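Local coordinates for protein transcriptional regulator (PDB 2H0A) that probably regulates transcription as a CcpA-like repressor, sensing its effector through a region related to periplasmic binding proteins, at residues Leu109-Glu123 with Ala148-His162. Residues are numbered along the deposited sequence; the frame is centred on the assembly and turned at random.
Sequences LARFPGPIFAIAVEE and AGRPFSPDRLYITRH
Arg150 starts with CG beside its backbone N (chi1 -46°) and bends at chi3 (60°), which carries its guanidinium into the loop that leads to strand 116-121. There the group lies among backbone carbonyls. Arg150 NH1 bonds to Ala110 O at 3.1 Å, coming from above that carbonyl plane. Arg150 NH2 adds weak bonds to Phe112 O and Gly114 O. Ile116 CD1 sits over the centre of one guanidinium face, 3.7 Å from Arg150 CZ. A bend at chi3 (-69°) turns the Arg156 guanidinium back to the backbone. Arg156 NH1 makes a weak bond to Ile116 O, while Arg156 NH2 bonds to Pro151 O at 2.8 Å, so one guanidinium ties both segments. The Arg156 chain crosses the Phe117 ring, with Arg156 CG 3.6 Å from Phe117 CE2.

Strands 116-121 and 157-160 then pair in parallel. Amides of Ala118, Ala120 and Glu122 alternate with those of Tyr158 and Thr160. Ala118 and Ala120 meet Leu157 on one face, where Phe152 CZ also reaches Ala118 CB at 3.5 Å. On the other face Ile119 and Thr160 lie side by side. Beyond the strands, Glu123 OE1 forms a salt bridge with Arg161 NH2 (2.9 Å), and Glu123 OE2 accepts the His162 amide through its anti lone pair. The Glu123 side chain is poorly ordered, so this end of the contact is less certain.

Helix 133-147 links the two strands in a beta-alpha-beta crossover and packs on Ile116, Phe152 and Leu157. Helix 164-175 packs against Ile119 and Tyr158 on the other face. Strand 182-185 pairs with the far side of 116-121, leaving 157-160 as the outermost strand within the chain.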
loop_
_atom_site.group_PDB
_atom_site.type_symbol
_atom_site.label_atom_id
_atom_site.label_comp_id
_atom_site.label_asym_id
_atom_site.label_seq_id
_atom_site.Cartn_x
_atom_site.Cartn_y
_atom_site.Cartn_z
ATOM N N LEU A 109 4.689 -13.952 -25.320
ATOM C CA LEU A 109 5.586 -12.837 -25.598
ATOM C C LEU A 109 6.705 -13.276 -26.525
ATOM O O LEU A 109 7.250 -12.478 -27.286
ATOM C CB LEU A 109 6.170 -12.311 -24.293
ATOM C CG LEU A 109 5.703 -10.939 -23.806
ATOM C CD1 LEU A 109 4.248 -10.725 -24.138
ATOM C CD2 LEU A 109 5.951 -10.839 -22.310
ATOM N N ALA A 110 7.034 -14.560 -26.452
ATOM C CA ALA A 110 8.069 -15.146 -27.283
ATOM C C ALA A 110 7.715 -15.075 -28.766
ATOM O O ALA A 110 8.489 -15.501 -29.613
ATOM C CB ALA A 110 8.278 -16.586 -26.879
ATOM N N ARG A 111 6.554 -14.529 -29.090
ATOM C CA ARG A 111 6.135 -14.459 -30.479
ATOM C C ARG A 111 6.262 -13.053 -31.045
ATOM O O ARG A 111 5.766 -12.775 -32.137
ATOM C CB ARG A 111 4.687 -14.929 -30.593
ATOM C CG ARG A 111 4.398 -16.244 -29.875
ATOM C CD ARG A 111 2.917 -16.558 -29.891
ATOM N NE ARG A 111 2.430 -16.645 -31.261
ATOM C CZ ARG A 111 1.160 -16.503 -31.621
ATOM N NH1 ARG A 111 0.232 -16.264 -30.705
ATOM N NH2 ARG A 111 0.824 -16.588 -32.902
ATOM N N PHE A 112 6.936 -12.175 -30.307
ATOM C CA PHE A 112 7.104 -10.786 -30.731
ATOM C C PHE A 112 8.547 -10.312 -30.871
ATOM O O PHE A 112 9.458 -10.835 -30.236
ATOM C CB PHE A 112 6.398 -9.840 -29.750
ATOM C CG PHE A 112 4.938 -10.112 -29.583
ATOM C CD1 PHE A 112 4.500 -11.223 -28.866
ATOM C CD2 PHE A 112 3.999 -9.257 -30.142
ATOM C CE1 PHE A 112 3.141 -11.477 -28.707
ATOM C CE2 PHE A 112 2.643 -9.494 -29.993
ATOM C CZ PHE A 112 2.208 -10.610 -29.270
ATOM N N PRO A 113 8.765 -9.302 -31.720
ATOM C CA PRO A 113 10.083 -8.712 -31.972
ATOM C C PRO A 113 10.555 -7.882 -30.764
ATOM O O PRO A 113 9.739 -7.441 -29.948
ATOM C CB PRO A 113 9.838 -7.835 -33.199
ATOM C CG PRO A 113 8.695 -8.514 -33.883
ATOM C CD PRO A 113 7.798 -8.873 -32.746
ATOM N N GLY A 114 11.864 -7.670 -30.654
ATOM C CA GLY A 114 12.392 -6.888 -29.552
ATOM C C GLY A 114 12.575 -7.701 -28.284
ATOM O O GLY A 114 11.818 -8.644 -28.048
ATOM N N PRO A 115 13.565 -7.352 -27.438
ATOM C CA PRO A 115 13.878 -8.031 -26.174
ATOM C C PRO A 115 12.718 -8.093 -25.187
ATOM O O PRO A 115 11.933 -7.160 -25.059
ATOM C CB PRO A 115 15.046 -7.221 -25.634
ATOM C CG PRO A 115 14.737 -5.850 -26.140
ATOM C CD PRO A 115 14.359 -6.119 -27.563
ATOM N N ILE A 116 12.630 -9.206 -24.481
ATOM C CA ILE A 116 11.574 -9.426 -23.514
ATOM C C ILE A 116 12.056 -9.152 -22.085
ATOM O O ILE A 116 13.063 -9.715 -21.633
ATOM C CB ILE A 116 11.073 -10.869 -23.615
ATOM C CG1 ILE A 116 10.565 -11.129 -25.037
ATOM C CG2 ILE A 116 10.006 -11.117 -22.567
ATOM C CD1 ILE A 116 10.353 -12.592 -25.369
ATOM N N PHE A 117 11.339 -8.273 -21.388
ATOM C CA PHE A 117 11.671 -7.915 -20.015
ATOM C C PHE A 117 10.545 -8.380 -19.112
ATOM O O PHE A 117 9.428 -8.626 -19.568
ATOM C CB PHE A 117 11.821 -6.398 -19.849
ATOM C CG PHE A 117 12.916 -5.793 -20.673
ATOM C CD1 PHE A 117 12.690 -5.425 -21.991
ATOM C CD2 PHE A 117 14.178 -5.583 -20.125
ATOM C CE1 PHE A 117 13.692 -4.856 -22.752
ATOM C CE2 PHE A 117 15.192 -5.013 -20.878
ATOM C CZ PHE A 117 14.947 -4.649 -22.200
ATOM N N ALA A 118 10.842 -8.482 -17.825
ATOM C CA ALA A 118 9.859 -8.913 -16.853
ATOM C C ALA A 118 9.962 -8.087 -15.575
ATOM O O ALA A 118 11.042 -7.604 -15.206
ATOM C CB ALA A 118 10.052 -10.389 -16.541
ATOM N N ILE A 119 8.823 -7.921 -14.910
ATOM C CA ILE A 119 8.766 -7.175 -13.665
ATOM C C ILE A 119 8.347 -8.153 -12.571
ATOM O O ILE A 119 7.337 -8.848 -12.697
ATOM C CB ILE A 119 7.748 -6.002 -13.740
ATOM C CG1 ILE A 119 8.064 -5.110 -14.943
ATOM C CG2 ILE A 119 7.817 -5.164 -12.467
ATOM C CD1 ILE A 119 7.153 -3.929 -15.094
ATOM N N ALA A 120 9.148 -8.215 -11.511
ATOM C CA ALA A 120 8.878 -9.102 -10.391
ATOM C C ALA A 120 8.483 -8.291 -9.165
ATOM O O ALA A 120 9.205 -7.385 -8.744
ATOM C CB ALA A 120 10.110 -9.942 -10.095
ATOM N N VAL A 121 7.329 -8.616 -8.598
ATOM C CA VAL A 121 6.839 -7.913 -7.420
ATOM C C VAL A 121 7.494 -8.454 -6.151
ATOM O O VAL A 121 7.487 -9.661 -5.896
ATOM C CB VAL A 121 5.315 -8.035 -7.302
ATOM C CG1 VAL A 121 4.826 -7.279 -6.081
ATOM C CG2 VAL A 121 4.661 -7.498 -8.568
ATOM N N GLU A 122 8.055 -7.541 -5.362
ATOM C CA GLU A 122 8.750 -7.887 -4.130
ATOM C C GLU A 122 8.133 -7.205 -2.909
ATOM O O GLU A 122 8.528 -6.099 -2.537
ATOM C CB GLU A 122 10.225 -7.482 -4.255
ATOM C CG GLU A 122 11.118 -7.869 -3.082
ATOM C CD GLU A 122 11.405 -9.357 -3.027
ATOM O OE1 GLU A 122 11.923 -9.903 -4.026
ATOM O OE2 GLU A 122 11.118 -9.979 -1.982
ATOM N N GLU A 123 7.159 -7.865 -2.291
ATOM C CA GLU A 123 6.516 -7.324 -1.097
ATOM C C GLU A 123 6.991 -8.093 0.131
ATOM O O GLU A 123 6.907 -9.324 0.173
ATOM C CB GLU A 123 4.995 -7.423 -1.204
ATOM C CG GLU A 123 4.370 -6.420 -2.156
ATOM C CD GLU A 123 4.782 -4.993 -1.850
ATOM O OE1 GLU A 123 5.033 -4.684 -0.665
ATOM O OE2 GLU A 123 4.842 -4.177 -2.795
ATOM N N ALA A 148 11.214 -21.832 -26.165
ATOM C CA ALA A 148 10.890 -21.136 -27.403
ATOM C C ALA A 148 12.125 -20.575 -28.106
ATOM O O ALA A 148 12.007 -19.898 -29.130
ATOM C CB ALA A 148 9.897 -20.027 -27.120
ATOM N N GLY A 149 13.302 -20.855 -27.552
ATOM C CA GLY A 149 14.542 -20.375 -28.141
ATOM C C GLY A 149 14.984 -18.980 -27.723
ATOM O O GLY A 149 16.050 -18.507 -28.135
ATOM N N ARG A 150 14.173 -18.316 -26.902
ATOM C CA ARG A 150 14.483 -16.969 -26.441
ATOM C C ARG A 150 14.609 -16.926 -24.923
ATOM O O ARG A 150 13.860 -16.216 -24.254
ATOM C CB ARG A 150 13.387 -16.008 -26.886
ATOM C CG ARG A 150 12.988 -16.180 -28.344
ATOM C CD ARG A 150 11.886 -15.204 -28.744
ATOM N NE ARG A 150 12.295 -13.811 -28.569
ATOM C CZ ARG A 150 11.543 -12.770 -28.899
ATOM N NH1 ARG A 150 10.339 -12.961 -29.419
ATOM N NH2 ARG A 150 11.998 -11.538 -28.732
ATOM N N PRO A 151 15.570 -17.681 -24.363
ATOM C CA PRO A 151 15.786 -17.725 -22.915
ATOM C C PRO A 151 15.929 -16.354 -22.257
ATOM O O PRO A 151 16.513 -15.428 -22.826
ATOM C CB PRO A 151 17.041 -18.584 -22.776
ATOM C CG PRO A 151 17.756 -18.349 -24.056
ATOM C CD PRO A 151 16.643 -18.395 -25.071
ATOM N N PHE A 152 15.380 -16.249 -21.048
ATOM C CA PHE A 152 15.392 -15.022 -20.259
ATOM C C PHE A 152 16.716 -14.851 -19.508
ATOM O O PHE A 152 17.494 -15.793 -19.366
ATOM C CB PHE A 152 14.229 -15.049 -19.253
ATOM C CG PHE A 152 13.896 -13.706 -18.658
ATOM C CD1 PHE A 152 13.298 -12.714 -19.433
ATOM C CD2 PHE A 152 14.173 -13.436 -17.324
ATOM C CE1 PHE A 152 12.981 -11.470 -18.885
ATOM C CE2 PHE A 152 13.859 -12.194 -16.766
ATOM C CZ PHE A 152 13.262 -11.212 -17.547
ATOM N N SER A 153 16.957 -13.640 -19.025
ATOM C CA SER A 153 18.166 -13.340 -18.284
ATOM C C SER A 153 17.842 -12.339 -17.189
ATOM O O SER A 153 16.988 -11.479 -17.359
ATOM C CB SER A 153 19.229 -12.762 -19.219
ATOM O OG SER A 153 20.397 -12.419 -18.493
ATOM N N PRO A 154 18.520 -12.440 -16.041
ATOM C CA PRO A 154 18.264 -11.511 -14.938
ATOM C C PRO A 154 18.607 -10.059 -15.267
ATOM O O PRO A 154 18.226 -9.146 -14.534
ATOM C CB PRO A 154 19.118 -12.081 -13.808
ATOM C CG PRO A 154 20.242 -12.723 -14.531
ATOM C CD PRO A 154 19.549 -13.423 -15.665
ATOM N N ASP A 155 19.320 -9.841 -16.369
ATOM C CA ASP A 155 19.674 -8.480 -16.752
ATOM C C ASP A 155 18.511 -7.809 -17.483
ATOM O O ASP A 155 18.608 -6.655 -17.890
ATOM C CB ASP A 155 20.922 -8.466 -17.636
ATOM C CG ASP A 155 20.641 -8.938 -19.047
ATOM O OD1 ASP A 155 20.242 -10.112 -19.211
ATOM O OD2 ASP A 155 20.817 -8.133 -19.993
ATOM N N ARG A 156 17.417 -8.544 -17.656
ATOM C CA ARG A 156 16.225 -8.010 -18.310
ATOM C C ARG A 156 15.060 -8.088 -17.337
ATOM O O ARG A 156 13.900 -7.954 -17.711
ATOM C CB ARG A 156 15.909 -8.784 -19.597
ATOM C CG ARG A 156 16.730 -8.307 -20.778
ATOM C CD ARG A 156 16.475 -9.114 -22.024
ATOM N NE ARG A 156 16.990 -10.467 -21.886
ATOM C CZ ARG A 156 16.287 -11.558 -22.169
ATOM N NH1 ARG A 156 15.037 -11.446 -22.613
ATOM N NH2 ARG A 156 16.824 -12.755 -21.980
ATOM N N LEU A 157 15.405 -8.300 -16.074
ATOM C CA LEU A 157 14.437 -8.389 -14.991
ATOM C C LEU A 157 14.475 -7.124 -14.144
ATOM O O LEU A 157 15.508 -6.463 -14.041
ATOM C CB LEU A 157 14.768 -9.572 -14.088
ATOM C CG LEU A 157 13.898 -9.722 -12.845
ATOM C CD1 LEU A 157 12.517 -10.210 -13.249
ATOM C CD2 LEU A 157 14.537 -10.695 -11.898
ATOM N N TYR A 158 13.340 -6.788 -13.542
ATOM C CA TYR A 158 13.277 -5.625 -12.677
ATOM C C TYR A 158 12.435 -5.994 -11.482
ATOM O O TYR A 158 11.346 -6.542 -11.625
ATOM C CB TYR A 158 12.646 -4.429 -13.380
ATOM C CG TYR A 158 12.846 -3.127 -12.628
ATOM C CD1 TYR A 158 14.049 -2.435 -12.701
ATOM C CD2 TYR A 158 11.828 -2.590 -11.845
ATOM C CE1 TYR A 158 14.232 -1.245 -12.026
ATOM C CE2 TYR A 158 12.005 -1.398 -11.161
ATOM C CZ TYR A 158 13.208 -0.729 -11.258
ATOM O OH TYR A 158 13.382 0.464 -10.584
ATOM N N ILE A 159 12.952 -5.699 -10.298
ATOM C CA ILE A 159 12.241 -6.000 -9.071
ATOM C C ILE A 159 11.730 -4.696 -8.465
ATOM O O ILE A 159 12.461 -3.702 -8.395
ATOM C CB ILE A 159 13.174 -6.719 -8.070
ATOM C CG1 ILE A 159 13.846 -7.913 -8.762
ATOM C CG2 ILE A 159 12.377 -7.191 -6.861
ATOM C CD1 ILE A 159 14.922 -8.586 -7.941
ATOM N N THR A 160 10.474 -4.698 -8.034
ATOM C CA THR A 160 9.880 -3.507 -7.441
ATOM C C THR A 160 8.624 -3.834 -6.627
ATOM O O THR A 160 8.346 -4.996 -6.352
ATOM C CB THR A 160 9.559 -2.451 -8.542
ATOM O OG1 THR A 160 9.036 -1.268 -7.933
ATOM C CG2 THR A 160 8.560 -2.994 -9.552
ATOM N N ARG A 161 7.877 -2.807 -6.232
ATOM C CA ARG A 161 6.668 -3.000 -5.436
ATOM C C ARG A 161 5.442 -3.110 -6.331
ATOM O O ARG A 161 5.485 -2.762 -7.511
ATOM C CB ARG A 161 6.466 -1.835 -4.467
ATOM C CG ARG A 161 7.726 -1.326 -3.769
ATOM C CD ARG A 161 8.141 -2.178 -2.591
ATOM N NE ARG A 161 7.040 -2.416 -1.661
ATOM C CZ ARG A 161 6.277 -1.468 -1.119
ATOM N NH1 ARG A 161 6.486 -0.191 -1.411
ATOM N NH2 ARG A 161 5.300 -1.798 -0.279
ATOM N N HIS A 162 4.347 -3.592 -5.749
ATOM C CA HIS A 162 3.095 -3.768 -6.471
ATOM C C HIS A 162 2.358 -2.437 -6.599
ATOM O O HIS A 162 1.415 -2.161 -5.873
ATOM C CB HIS A 162 2.238 -4.817 -5.751
ATOM C CG HIS A 162 0.903 -5.066 -6.390
ATOM N ND1 HIS A 162 -0.268 -4.528 -5.901
ATOM C CD2 HIS A 162 0.556 -5.801 -7.474
ATOM C CE1 HIS A 162 -1.281 -4.921 -6.656
ATOM N NE2 HIS A 162 -0.808 -5.693 -7.615
#